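Local coordinates for protein bradavidin 2 (Bradyrhizobium japonicum, PDB 4GGT) that probably binds biotin, as a member of the avidin family whose chain forms an eight-stranded antiparallel beta barrel, at residues A[17-22]-A[107-112]; A[50-55]-A[67-72]; A[74-79]-A[91-96]. One frame throughout, in Å; residues are numbered along the deposited sequence.

Contact 1: residues A[17-22]-A[107-112]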
loop_
_atom_site.group_PDB
_atom_site.type_symbol
_atom_site.label_atom_id
_atom_site.label_comp_id
_atom_site.label_asym_id
_atom_site.label_seq_id
_atom_site.Cartn_x
_atom_site.Cartn_y
_atom_site.Cartn_z
ATOM N N LYS A 17 8.832 -3.457 2.006
ATOM C CA LYS A 17 8.935 -2.078 2.495
ATOM C C LYS A 17 9.272 -1.133 1.367
ATOM O O LYS A 17 10.016 -1.503 0.467
ATOM C CB LYS A 17 10.002 -1.953 3.588
ATOM C CG LYS A 17 9.602 -2.679 4.882
ATOM C CD LYS A 17 10.700 -2.675 5.944
ATOM C CE LYS A 17 11.161 -1.288 6.286
ATOM N NZ LYS A 17 12.081 -1.311 7.478
ATOM N N ASN A 18 8.748 0.098 1.420
ATOM C CA ASN A 18 9.081 1.084 0.387
ATOM C C ASN A 18 10.196 1.974 0.919
ATOM O O ASN A 18 10.630 1.781 2.045
ATOM C CB ASN A 18 7.841 1.876 -0.088
ATOM C CG ASN A 18 7.237 2.762 0.994
ATOM O OD1 ASN A 18 7.830 2.946 2.042
ATOM N ND2 ASN A 18 6.020 3.296 0.744
ATOM N N GLU A 19 10.642 2.928 0.112
ATOM C CA GLU A 19 11.812 3.720 0.465
ATOM C C GLU A 19 11.548 4.657 1.645
ATOM O O GLU A 19 12.498 5.064 2.320
ATOM C CB GLU A 19 12.404 4.449 -0.777
ATOM C CG GLU A 19 11.371 5.161 -1.681
ATOM C CD GLU A 19 10.736 4.253 -2.762
ATOM O OE1 GLU A 19 11.353 4.038 -3.855
ATOM O OE2 GLU A 19 9.591 3.811 -2.531
ATOM N N ARG A 20 10.270 4.947 1.929
ATOM C CA ARG A 20 9.868 5.781 3.079
ATOM C C ARG A 20 9.721 4.960 4.382
ATOM O O ARG A 20 9.417 5.528 5.438
ATOM C CB ARG A 20 8.523 6.490 2.796
ATOM C CG ARG A 20 8.364 7.112 1.404
ATOM C CD ARG A 20 6.915 7.539 1.147
ATOM N NE ARG A 20 6.484 7.291 -0.232
ATOM C CZ ARG A 20 6.474 8.193 -1.220
ATOM N NH1 ARG A 20 6.875 9.452 -1.021
ATOM N NH2 ARG A 20 6.060 7.828 -2.424
ATOM N N GLY A 21 9.875 3.633 4.296
ATOM C CA GLY A 21 9.763 2.748 5.454
ATOM C C GLY A 21 8.375 2.227 5.807
ATOM O O GLY A 21 8.169 1.659 6.891
ATOM N N SER A 22 7.418 2.447 4.918
ATOM C CA SER A 22 6.088 1.856 5.071
ATOM C C SER A 22 6.183 0.355 4.849
ATOM O O SER A 22 7.045 -0.095 4.101
ATOM C CB SER A 22 5.109 2.506 4.097
ATOM O OG SER A 22 4.845 3.841 4.539
ATOM N N GLY A 107 2.005 9.938 -6.925
ATOM C CA GLY A 107 3.406 9.667 -6.632
ATOM C C GLY A 107 3.794 8.277 -7.047
ATOM O O GLY A 107 3.026 7.602 -7.718
ATOM N N GLY A 108 5.023 7.890 -6.720
ATOM C CA GLY A 108 5.504 6.535 -7.033
ATOM C C GLY A 108 6.183 5.913 -5.825
ATOM O O GLY A 108 6.649 6.627 -4.941
ATOM N N ASP A 109 6.214 4.583 -5.766
ATOM C CA ASP A 109 6.909 3.868 -4.686
ATOM C C ASP A 109 7.511 2.634 -5.295
ATOM O O ASP A 109 6.920 2.029 -6.191
ATOM C CB ASP A 109 5.925 3.367 -3.626
ATOM C CG ASP A 109 5.665 4.359 -2.508
ATOM O OD1 ASP A 109 6.583 5.138 -2.159
ATOM O OD2 ASP A 109 4.555 4.281 -1.912
ATOM N N ILE A 110 8.655 2.215 -4.771
ATOM C CA ILE A 110 9.107 0.833 -5.060
ATOM C C ILE A 110 9.158 0.088 -3.729
ATOM O O ILE A 110 9.880 0.495 -2.800
ATOM C CB ILE A 110 10.494 0.786 -5.781
ATOM C CG1 ILE A 110 10.485 1.674 -7.029
ATOM C CG2 ILE A 110 10.889 -0.677 -6.082
ATOM C CD1 ILE A 110 11.874 1.775 -7.748
ATOM N N PHE A 111 8.390 -0.986 -3.630
ATOM C CA PHE A 111 8.448 -1.856 -2.469
ATOM C C PHE A 111 9.473 -2.929 -2.793
ATOM O O PHE A 111 9.494 -3.452 -3.900
ATOM C CB PHE A 111 7.098 -2.503 -2.224
ATOM C CG PHE A 111 6.064 -1.533 -1.749
ATOM C CD1 PHE A 111 5.377 -0.731 -2.660
ATOM C CD2 PHE A 111 5.813 -1.387 -0.382
ATOM C CE1 PHE A 111 4.421 0.218 -2.220
ATOM C CE2 PHE A 111 4.852 -0.461 0.097
ATOM C CZ PHE A 111 4.140 0.334 -0.836
ATOM N N THR A 112 10.297 -3.243 -1.812
ATOM C CA THR A 112 11.311 -4.278 -1.966
ATOM C C THR A 112 10.988 -5.373 -0.985
ATOM O O THR A 112 10.645 -5.091 0.172
ATOM C CB THR A 112 12.688 -3.681 -1.651
ATOM O OG1 THR A 112 12.997 -2.731 -2.674
ATOM C CG2 THR A 112 13.764 -4.762 -1.679
#
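Asn-18 reaches from Phe-111 to Asp-109, and its side chain can be traced atom by atom along strand 107-112. CB rests over one face of the Phe-111 ring, 3.9 Å from the ring centroid and 14° off its normal, a CH-pi contact displaced toward the rim. Next, chi1 of 66° puts CG between the backbone N and the carbonyl carbon, with CG of Asn-18 4.1 Å from CE2 of Phe-111. The amide lies side by side with the ring, their planes 32° apart. At the tip its two polar atoms part. OD1 turns back over its own type I turn (Asn-18 to Gly-21) and accepts the N-H of Ser-22, just past it, 2.9 Å from Ser-22 N to Asn-18 OD1, with a weaker bond from Arg-20 N. With the oxygen thus engaged, ND2 is presented to Asp-109 OD2 in a weak hydrogen bond of 3.2 Å.

This turn follows the first barrel strand, and 107-112 belongs to the last; Lys-17 and Thr-112 form an antiparallel hydrogen-bonded pair that helps close the avidin barrel. Asn-18 and Asp-109 both contact biotin in its complex with this protein, probably at the ureido ring, as in streptavidin.

Asp-109 is held from several directions. Arg-20 NH2 makes a salt bridge to Asp-109 OD1 at 2.8 Å, coming from above the carboxylate plane, and Arg-20 NE adds a weak bond to the same oxygen. Asp-109 OD2 also receives Trp-78 NE1. Glu-19, bent at its second torsion, accepts Ile-110 N on the syn lone pair of OE2 at 2.9 Å. That places Glu-19 OE2 only 3.3 Å from Asp-109 OD1, a like-charge approach that Arg-20 probably offsets.

Contact 2: residues A[50-55]-A[67-72]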
loop_
_atom_site.group_PDB
_atom_site.type_symbol
_atom_site.label_atom_id
_atom_site.label_comp_id
_atom_site.label_asym_id
_atom_site.label_seq_id
_atom_site.Cartn_x
_atom_site.Cartn_y
_atom_site.Cartn_z
ATOM N N ILE A 50 -0.211 2.624 12.729
ATOM C CA ILE A 50 -1.334 1.753 12.952
ATOM C C ILE A 50 -1.533 0.878 11.711
ATOM O O ILE A 50 -1.447 1.383 10.574
ATOM C CB ILE A 50 -2.622 2.461 13.501
ATOM C CG1 ILE A 50 -3.664 2.662 12.467
ATOM C CG2 ILE A 50 -2.352 3.641 14.451
ATOM C CD1 ILE A 50 -4.702 1.663 12.668
ATOM N N PRO A 51 -1.709 -0.431 11.934
ATOM C CA PRO A 51 -1.890 -1.367 10.811
ATOM C C PRO A 51 -3.301 -1.287 10.240
ATOM O O PRO A 51 -4.276 -1.256 10.997
ATOM C CB PRO A 51 -1.604 -2.727 11.448
ATOM C CG PRO A 51 -2.125 -2.579 12.863
ATOM C CD PRO A 51 -1.714 -1.135 13.237
ATOM N N TYR A 52 -3.389 -1.177 8.913
ATOM C CA TYR A 52 -4.670 -1.174 8.206
ATOM C C TYR A 52 -4.725 -2.284 7.194
ATOM O O TYR A 52 -3.684 -2.689 6.659
ATOM C CB TYR A 52 -4.879 0.139 7.494
ATOM C CG TYR A 52 -5.119 1.298 8.425
ATOM C CD1 TYR A 52 -4.122 2.249 8.642
ATOM C CD2 TYR A 52 -6.336 1.427 9.103
ATOM C CE1 TYR A 52 -4.329 3.305 9.466
ATOM C CE2 TYR A 52 -6.557 2.489 9.966
ATOM C CZ TYR A 52 -5.548 3.425 10.133
ATOM O OH TYR A 52 -5.746 4.482 10.988
ATOM N N PRO A 53 -5.938 -2.779 6.898
ATOM C CA PRO A 53 -6.037 -3.788 5.843
ATOM C C PRO A 53 -5.581 -3.260 4.492
ATOM O O PRO A 53 -5.793 -2.080 4.171
ATOM C CB PRO A 53 -7.547 -4.072 5.767
ATOM C CG PRO A 53 -8.072 -3.687 7.064
ATOM C CD PRO A 53 -7.253 -2.492 7.505
ATOM N N ALA A 54 -4.947 -4.127 3.711
ATOM C CA ALA A 54 -4.657 -3.841 2.311
ATOM C C ALA A 54 -5.463 -4.856 1.485
ATOM O O ALA A 54 -5.415 -6.066 1.752
ATOM C CB ALA A 54 -3.174 -3.952 2.002
ATOM N N ALA A 55 -6.246 -4.324 0.564
ATOM C CA ALA A 55 -7.091 -5.136 -0.322
ATOM C C ALA A 55 -6.820 -4.781 -1.771
ATOM O O ALA A 55 -6.637 -3.610 -2.137
ATOM C CB ALA A 55 -8.542 -4.893 -0.024
ATOM N N VAL A 67 -5.386 0.975 0.611
ATOM C CA VAL A 67 -5.390 1.020 2.049
ATOM C C VAL A 67 -6.186 2.259 2.502
ATOM O O VAL A 67 -5.965 3.349 1.994
ATOM C CB VAL A 67 -3.966 1.119 2.612
ATOM C CG1 VAL A 67 -3.992 1.276 4.137
ATOM C CG2 VAL A 67 -3.159 -0.150 2.194
ATOM N N THR A 68 -7.097 2.076 3.451
ATOM C CA THR A 68 -7.872 3.215 3.991
ATOM C C THR A 68 -7.391 3.510 5.412
ATOM O O THR A 68 -7.413 2.636 6.300
ATOM C CB THR A 68 -9.388 2.914 3.911
ATOM O OG1 THR A 68 -9.728 2.830 2.535
ATOM C CG2 THR A 68 -10.199 4.060 4.564
ATOM N N PHE A 69 -6.844 4.710 5.600
ATOM C CA PHE A 69 -6.320 5.106 6.909
ATOM C C PHE A 69 -7.509 5.746 7.627
ATOM O O PHE A 69 -7.785 6.947 7.468
ATOM C CB PHE A 69 -5.148 6.087 6.776
ATOM C CG PHE A 69 -4.012 5.547 5.936
ATOM C CD1 PHE A 69 -3.965 5.824 4.576
ATOM C CD2 PHE A 69 -3.058 4.713 6.509
ATOM C CE1 PHE A 69 -2.917 5.297 3.779
ATOM C CE2 PHE A 69 -2.010 4.168 5.741
ATOM C CZ PHE A 69 -1.941 4.464 4.394
ATOM N N ALA A 70 -8.249 4.916 8.345
ATOM C CA ALA A 70 -9.639 5.253 8.691
ATOM C C ALA A 70 -9.742 6.498 9.548
ATOM O O ALA A 70 -10.622 7.354 9.297
ATOM C CB ALA A 70 -10.324 4.077 9.356
ATOM N N GLN A 71 -8.846 6.621 10.521
ATOM C CA GLN A 71 -8.938 7.731 11.486
ATOM C C GLN A 71 -8.519 9.075 10.874
ATOM O O GLN A 71 -8.769 10.135 11.451
ATOM C CB GLN A 71 -8.135 7.406 12.761
ATOM C CG GLN A 71 -8.765 6.312 13.653
ATOM C CD GLN A 71 -8.842 4.941 12.993
ATOM O OE1 GLN A 71 -9.905 4.299 12.984
ATOM N NE2 GLN A 71 -7.730 4.490 12.416
ATOM N N CYS A 72 -7.918 9.021 9.685
ATOM C CA CYS A 72 -7.389 10.174 8.965
ATOM C C CYS A 72 -8.192 10.569 7.717
ATOM O O CYS A 72 -7.779 11.458 6.976
ATOM C CB CYS A 72 -5.927 9.889 8.576
ATOM S SG CYS A 72 -4.897 9.644 10.077
HETATM O O HOH W 1 -7.831 -0.501 4.322
#
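Tyr-52 lays its ring across the end of strand 67-69, with one face against backbone. Over that face lie Thr-68 O, 3.2 Å above the ring plane, and Phe-69 CA, which makes a CH-pi contact 3.8 Å from the Tyr-52 centroid. The end of Ile-50 is modelled against the opposite face, but its placement is doubtful, both of its side-chain torsions lying far from staggered values. From the backbone the ring stretches on past Phe-69 as far as Gln-71.

Phe-69 meets this ring obliquely: the planes stand 86° apart, and the closest atoms are Tyr-52 CD1 and Phe-69 CD2 at 3.4 Å. Gln-71 comes to the edge instead, its amide nearly coplanar with the phenol. The 2.4 Å between Gln-71 NE2 and Tyr-52 OH is too short to assign a bond type with confidence. Nearer the middle of the hairpin, Val-67 sends CG1 to Tyr-52 CB at 3.7 Å and CG2 to Ala-54 CB at 3.8 Å.

The two strands form the hairpin 51-59/62-69 of the avidin barrel, here with axes 6.0 Å apart. A water fits between them, donating to Pro-53 O and accepting from Thr-68 N. Beyond it, Phe-69 centres an inverse gamma turn and the chain enters the 3-10 segment 70-72, where Cys-72 is joined to Cys-47 by a disulfide. An alanine in place of Tyr-52 would probably open a gap beside Phe-69 CD2 and over Phe-69 CA and Thr-68 O, and the Gln-71 amide would lose its neighbour.

Since the one clear polar link between the segments passes through water, cohesion at this end of the hairpin depends chiefly on apolar fit and ring-to-backbone packing.

Contact 3: residues A[74-79]-A[91-96]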
loop_
_atom_site.group_PDB
_atom_site.type_symbol
_atom_site.label_atom_id
_atom_site.label_comp_id
_atom_site.label_asym_id
_atom_site.label_seq_id
_atom_site.Cartn_x
_atom_site.Cartn_y
_atom_site.Cartn_z
ATOM N N SER A 74 -8.572 9.246 4.784
ATOM C CA SER A 74 -7.771 9.170 3.593
ATOM C C SER A 74 -7.659 7.733 3.152
ATOM O O SER A 74 -7.786 6.805 3.964
ATOM C CB SER A 74 -6.396 9.822 3.792
ATOM O OG SER A 74 -5.726 9.323 4.905
ATOM N N PHE A 75 -7.430 7.581 1.864
ATOM C CA PHE A 75 -7.024 6.286 1.340
ATOM C C PHE A 75 -6.057 6.458 0.205
ATOM O O PHE A 75 -6.025 7.495 -0.477
ATOM C CB PHE A 75 -8.233 5.418 0.954
ATOM C CG PHE A 75 -9.052 5.986 -0.153
ATOM C CD1 PHE A 75 -8.668 5.783 -1.475
ATOM C CD2 PHE A 75 -10.217 6.721 0.121
ATOM C CE1 PHE A 75 -9.410 6.323 -2.528
ATOM C CE2 PHE A 75 -10.995 7.235 -0.936
ATOM C CZ PHE A 75 -10.592 7.029 -2.252
ATOM N N THR A 76 -5.243 5.433 0.005
ATOM C CA THR A 76 -4.290 5.407 -1.115
ATOM C C THR A 76 -4.496 4.142 -1.931
ATOM O O THR A 76 -4.732 3.089 -1.358
ATOM C CB THR A 76 -2.891 5.460 -0.560
ATOM O OG1 THR A 76 -2.799 6.639 0.240
ATOM C CG2 THR A 76 -1.814 5.498 -1.677
ATOM N N ARG A 77 -4.381 4.268 -3.250
ATOM C CA ARG A 77 -4.433 3.110 -4.122
ATOM C C ARG A 77 -3.096 3.042 -4.813
ATOM O O ARG A 77 -2.688 4.042 -5.456
ATOM C CB ARG A 77 -5.528 3.270 -5.165
ATOM C CG ARG A 77 -5.695 2.003 -6.046
ATOM C CD ARG A 77 -4.765 2.018 -7.278
ATOM N NE ARG A 77 -5.221 2.847 -8.406
ATOM C CZ ARG A 77 -4.646 3.965 -8.841
ATOM N NH1 ARG A 77 -3.597 4.547 -8.224
ATOM N NH2 ARG A 77 -5.168 4.555 -9.893
ATOM N N TRP A 78 -2.484 1.854 -4.763
ATOM C CA TRP A 78 -1.226 1.614 -5.496
ATOM C C TRP A 78 -1.547 0.677 -6.663
ATOM O O TRP A 78 -2.341 -0.262 -6.521
ATOM C CB TRP A 78 -0.229 0.897 -4.594
ATOM C CG TRP A 78 0.443 1.714 -3.529
ATOM C CD1 TRP A 78 1.699 2.238 -3.574
ATOM C CD2 TRP A 78 -0.079 2.007 -2.227
ATOM N NE1 TRP A 78 2.000 2.891 -2.392
ATOM C CE2 TRP A 78 0.920 2.766 -1.539
ATOM C CE3 TRP A 78 -1.290 1.721 -1.575
ATOM C CZ2 TRP A 78 0.733 3.235 -0.228
ATOM C CZ3 TRP A 78 -1.494 2.184 -0.278
ATOM C CH2 TRP A 78 -0.467 2.947 0.392
ATOM N N VAL A 79 -0.925 0.929 -7.819
ATOM C CA VAL A 79 -1.043 0.044 -8.944
ATOM C C VAL A 79 0.397 -0.168 -9.470
ATOM O O VAL A 79 1.201 0.768 -9.473
ATOM C CB VAL A 79 -2.039 0.572 -10.022
ATOM C CG1 VAL A 79 -1.774 2.060 -10.358
ATOM C CG2 VAL A 79 -2.030 -0.337 -11.245
ATOM N N TRP A 91 1.069 5.657 -7.131
ATOM C CA TRP A 91 -0.078 5.734 -6.225
ATOM C C TRP A 91 -0.842 7.032 -6.334
ATOM O O TRP A 91 -0.315 8.013 -6.843
ATOM C CB TRP A 91 0.338 5.466 -4.782
ATOM C CG TRP A 91 1.477 6.317 -4.344
ATOM C CD1 TRP A 91 2.785 5.948 -4.279
ATOM C CD2 TRP A 91 1.415 7.699 -3.921
ATOM N NE1 TRP A 91 3.536 6.998 -3.808
ATOM C CE2 TRP A 91 2.729 8.085 -3.601
ATOM C CE3 TRP A 91 0.370 8.630 -3.756
ATOM C CZ2 TRP A 91 3.045 9.374 -3.125
ATOM C CZ3 TRP A 91 0.678 9.919 -3.314
ATOM C CH2 TRP A 91 2.007 10.280 -2.991
ATOM N N THR A 92 -2.082 7.016 -5.852
ATOM C CA THR A 92 -2.937 8.198 -5.827
ATOM C C THR A 92 -3.530 8.172 -4.414
ATOM O O THR A 92 -4.040 7.137 -3.990
ATOM C CB THR A 92 -4.047 8.090 -6.882
ATOM O OG1 THR A 92 -3.464 8.045 -8.195
ATOM C CG2 THR A 92 -5.042 9.282 -6.799
ATOM N N LEU A 93 -3.368 9.287 -3.693
ATOM C CA LEU A 93 -3.853 9.477 -2.318
ATOM C C LEU A 93 -5.032 10.444 -2.411
ATOM O O LEU A 93 -4.950 11.475 -3.085
ATOM C CB LEU A 93 -2.755 10.117 -1.460
ATOM C CG LEU A 93 -3.208 10.797 -0.162
ATOM C CD1 LEU A 93 -3.628 9.720 0.841
ATOM C CD2 LEU A 93 -2.118 11.731 0.411
ATOM N N PHE A 94 -6.129 10.100 -1.753
ATOM C CA PHE A 94 -7.242 11.039 -1.583
ATOM C C PHE A 94 -7.424 11.320 -0.114
ATOM O O PHE A 94 -7.425 10.411 0.693
ATOM C CB PHE A 94 -8.520 10.478 -2.189
ATOM C CG PHE A 94 -8.781 10.982 -3.588
ATOM C CD1 PHE A 94 -8.234 10.333 -4.690
ATOM C CD2 PHE A 94 -9.489 12.159 -3.787
ATOM C CE1 PHE A 94 -8.443 10.815 -5.981
ATOM C CE2 PHE A 94 -9.714 12.656 -5.077
ATOM C CZ PHE A 94 -9.197 11.964 -6.177
ATOM N N TYR A 95 -7.509 12.597 0.245
ATOM C CA TYR A 95 -7.615 12.973 1.647
ATOM C C TYR A 95 -8.385 14.267 1.747
ATOM O O TYR A 95 -8.806 14.813 0.735
ATOM C CB TYR A 95 -6.227 13.101 2.303
ATOM C CG TYR A 95 -5.337 14.212 1.766
ATOM C CD1 TYR A 95 -4.923 14.227 0.439
ATOM C CD2 TYR A 95 -4.870 15.226 2.616
ATOM C CE1 TYR A 95 -4.091 15.227 -0.046
ATOM C CE2 TYR A 95 -4.035 16.231 2.140
ATOM C CZ TYR A 95 -3.657 16.222 0.806
ATOM O OH TYR A 95 -2.834 17.207 0.306
ATOM N N VAL A 96 -8.594 14.693 2.984
ATOM C CA VAL A 96 -9.229 15.962 3.301
ATOM C C VAL A 96 -8.164 16.832 3.957
ATOM O O VAL A 96 -7.579 16.423 4.961
ATOM C CB VAL A 96 -10.422 15.764 4.263
ATOM C CG1 VAL A 96 -11.205 17.050 4.399
ATOM C CG2 VAL A 96 -11.341 14.645 3.770
HETATM O O HOH W 2 -4.835 7.306 -10.416
#
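Trp-78 and Trp-91 form a non-hydrogen-bonded pair on the closely packed face of this hairpin, which they share with Thr-76 and Leu-93. Trp-91 CB sits over the Trp-78 indole, 3.9 Å from the centroid of its five-membered ring, while the two indoles meet obliquely with planes 57° apart. Beside them, Leu-93 CD1 approaches Thr-76 OG1 to 3.2 Å.

The other face is looser and more exposed. Phe-75 and Phe-94 lie side by side, but the contact is limited to Phe-94 CB over one face of the Phe-75 ring, 4.3 Å from its centroid. Arg-77, bent at its second and third torsions, brings its guanidinium beside Thr-92, where a water joins Arg-77 NH2 to Thr-92 OG1. Backbone hydrogen bonds tie the two strands together, among them Phe-94 N to Phe-75 O at 2.9 Å.

Trp-78 NE1 donates to Asp-109 OD2, and the indole packs among Phe-38, Phe-65 and Phe-111 in the barrel interior. Strand 74-80 is flanked on its second edge by strand 62-69, and strand 86-95 by strand 103-113.

Overall arrangement
All three contacts belong to one closed antiparallel barrel, with contacts 2 and 3 nested along the chain inside the loop closed by contact 1. Contacts 2 and 3, centres about 11 Å apart, join through neighbouring strands: Phe-69 N lies 2.8 Å from Ser-74 O. Contacts 1 and 3, centres about 14 Å apart, also meet through neighbouring strands, with Gly-107 O 2.8 Å from Trp-91 N in a probable hydrogen bond. Contacts 1 and 2 lie on opposite sides of the chain's centre, their nearest atoms about 7 Å apart. Biotin is absent here, but its known contacts include Asn-18 and Asp-109 of contact 1 and Ser-74 of contact 3; the Phe-69 side chain of contact 2 comes within about 4 Å of Ser-74's.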